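Side-chain contact in repressor protein (Enterobacteria phage N15, PDB 2HIN), which probably binds DNA as a dimeric helix-turn-helix transcription factor, the Cro repressor of phage N15 and an ortholog of lambda Cro: residues E5-F10 / Q29-G34. Numbering follows the deposited sequence.
Sequences ELVRHF and QWLQAG
Leu6 CD2 comes in at the edge of the Trp30 indole, close to the ring plane, and lies 3.6 Å from Trp30 CZ3. The neighbouring carbon along that benzo edge, Trp30 CE3, is 3.9 Å from the same methyl, so CD2 faces the CE3–CZ3 side of the ring and not one of its flat faces. In Leu6, CG stands opposite the backbone N (chi1 169°), which carries the branch out from helix 3-10. In Trp30, CG stands opposite the carbonyl carbon (chi1 -58°), and the second torsion (chi2 -17°) sets the turn of the indole; together they present the six-membered ring's CE3–CZ3 edge to the leucine methyl. Alongside, a looser pair joins the next residue of each helix: Val7 CG2 approaches Leu31 CD1 at 4.3 Å. The backbones stay well apart, with Val7 CA and Leu31 CA 9.3 Å from each other, and side chains alone span the gap.

These two pairs join the N-terminal helix to helix 24-33, the second helix of the helix-turn-helix, within the all-helical Cro domain. Ile44 of helix 38-47 touches both Leu6 and Trp30, bridging them, while Leu6 also rests on Ala16 and Val20 of helix 13-20, the first helix of the helix-turn-helix.

No hydrogen bond or salt bridge crosses between the two segments, so their direct attachment is hydrophobic and dispersive, resting on the fit of a buried leucine methyl against an aromatic edge and a lighter valine–leucine touch beside it.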
# COMPACT_ATOMS: atom_id res chain seq x y z
N GLU A 5 9.28 -7.17 -12.01
CA GLU A 5 9.86 -5.89 -11.58
C GLU A 5 10.33 -5.98 -10.17
O GLU A 5 11.41 -5.50 -9.81
CB GLU A 5 8.82 -4.79 -11.62
CG GLU A 5 8.47 -4.32 -12.99
CD GLU A 5 7.52 -3.15 -12.95
OE1 GLU A 5 6.37 -3.29 -13.44
OE2 GLU A 5 7.92 -2.08 -12.41
N LEU A 6 9.46 -6.55 -9.35
CA LEU A 6 9.75 -6.69 -7.96
C LEU A 6 11.04 -7.50 -7.84
O LEU A 6 11.96 -7.11 -7.10
CB LEU A 6 8.58 -7.42 -7.29
CG LEU A 6 8.85 -7.88 -5.87
CD1 LEU A 6 9.07 -6.70 -4.94
CD2 LEU A 6 7.72 -8.76 -5.44
N VAL A 7 11.15 -8.61 -8.59
CA VAL A 7 12.36 -9.44 -8.56
C VAL A 7 13.61 -8.69 -9.08
O VAL A 7 14.67 -8.77 -8.49
CB VAL A 7 12.15 -10.78 -9.29
CG1 VAL A 7 13.44 -11.60 -9.34
CG2 VAL A 7 11.04 -11.58 -8.60
N ARG A 8 13.48 -7.94 -10.17
CA ARG A 8 14.59 -7.12 -10.69
C ARG A 8 15.07 -6.11 -9.65
O ARG A 8 16.27 -5.90 -9.49
CB ARG A 8 14.10 -6.37 -11.93
CG ARG A 8 15.10 -5.38 -12.54
CD ARG A 8 14.48 -4.72 -13.77
NE ARG A 8 15.31 -3.69 -14.41
CZ ARG A 8 15.37 -2.39 -14.06
NH1 ARG A 8 14.67 -1.92 -13.03
NH2 ARG A 8 16.16 -1.56 -14.73
N HIS A 9 14.14 -5.48 -8.94
CA HIS A 9 14.49 -4.46 -7.96
C HIS A 9 15.36 -5.02 -6.85
O HIS A 9 16.34 -4.39 -6.45
CB HIS A 9 13.21 -3.85 -7.39
CG HIS A 9 13.46 -2.76 -6.40
ND1 HIS A 9 13.82 -1.49 -6.77
CD2 HIS A 9 13.40 -2.76 -5.05
CE1 HIS A 9 13.96 -0.75 -5.69
NE2 HIS A 9 13.75 -1.50 -4.63
N PHE A 10 14.97 -6.16 -6.30
CA PHE A 10 15.66 -6.73 -5.14
C PHE A 10 16.79 -7.68 -5.53
O PHE A 10 17.68 -7.94 -4.72
CB PHE A 10 14.67 -7.40 -4.20
CG PHE A 10 13.83 -6.43 -3.44
CD1 PHE A 10 14.36 -5.76 -2.36
CD2 PHE A 10 12.53 -6.17 -3.80
CE1 PHE A 10 13.60 -4.86 -1.63
CE2 PHE A 10 11.78 -5.27 -3.05
CZ PHE A 10 12.33 -4.63 -1.97
N GLN A 29 4.20 -17.56 -6.53
CA GLN A 29 2.81 -17.61 -6.96
C GLN A 29 2.36 -16.32 -7.65
O GLN A 29 1.51 -16.36 -8.53
CB GLN A 29 1.90 -18.02 -5.82
CG GLN A 29 2.18 -19.46 -5.42
CD GLN A 29 1.22 -20.03 -4.43
OE1 GLN A 29 1.36 -19.82 -3.23
NE2 GLN A 29 0.26 -20.80 -4.91
N TRP A 30 2.93 -15.17 -7.28
CA TRP A 30 2.67 -13.93 -8.03
C TRP A 30 3.23 -14.03 -9.45
O TRP A 30 2.57 -13.65 -10.41
CB TRP A 30 3.25 -12.70 -7.33
CG TRP A 30 2.73 -12.47 -5.94
CD1 TRP A 30 1.61 -13.00 -5.37
CD2 TRP A 30 3.35 -11.67 -4.94
NE1 TRP A 30 1.50 -12.55 -4.08
CE2 TRP A 30 2.55 -11.72 -3.80
CE3 TRP A 30 4.50 -10.88 -4.92
CZ2 TRP A 30 2.88 -11.03 -2.62
CZ3 TRP A 30 4.82 -10.19 -3.75
CH2 TRP A 30 4.02 -10.29 -2.63
N LEU A 31 4.45 -14.55 -9.57
CA LEU A 31 5.06 -14.75 -10.90
C LEU A 31 4.17 -15.66 -11.74
O LEU A 31 3.87 -15.35 -12.89
CB LEU A 31 6.47 -15.36 -10.75
CG LEU A 31 7.53 -14.36 -10.24
CD1 LEU A 31 8.77 -15.09 -9.71
CD2 LEU A 31 7.94 -13.39 -11.35
N GLN A 32 3.76 -16.77 -11.15
CA GLN A 32 2.93 -17.73 -11.89
C GLN A 32 1.59 -17.13 -12.29
O GLN A 32 1.04 -17.48 -13.33
CB GLN A 32 2.65 -18.96 -11.01
CG GLN A 32 3.87 -19.88 -10.82
CD GLN A 32 4.26 -20.63 -12.07
OE1 GLN A 32 3.60 -20.55 -13.11
NE2 GLN A 32 5.34 -21.40 -11.97
N ALA A 33 1.04 -16.30 -11.43
CA ALA A 33 -0.26 -15.66 -11.68
C ALA A 33 -0.17 -14.50 -12.62
O ALA A 33 -1.20 -13.98 -13.07
CB ALA A 33 -0.81 -15.15 -10.34
N GLY A 34 1.04 -14.06 -12.95
CA GLY A 34 1.22 -12.87 -13.77
C GLY A 34 0.71 -11.62 -13.10
O GLY A 34 0.35 -10.67 -13.78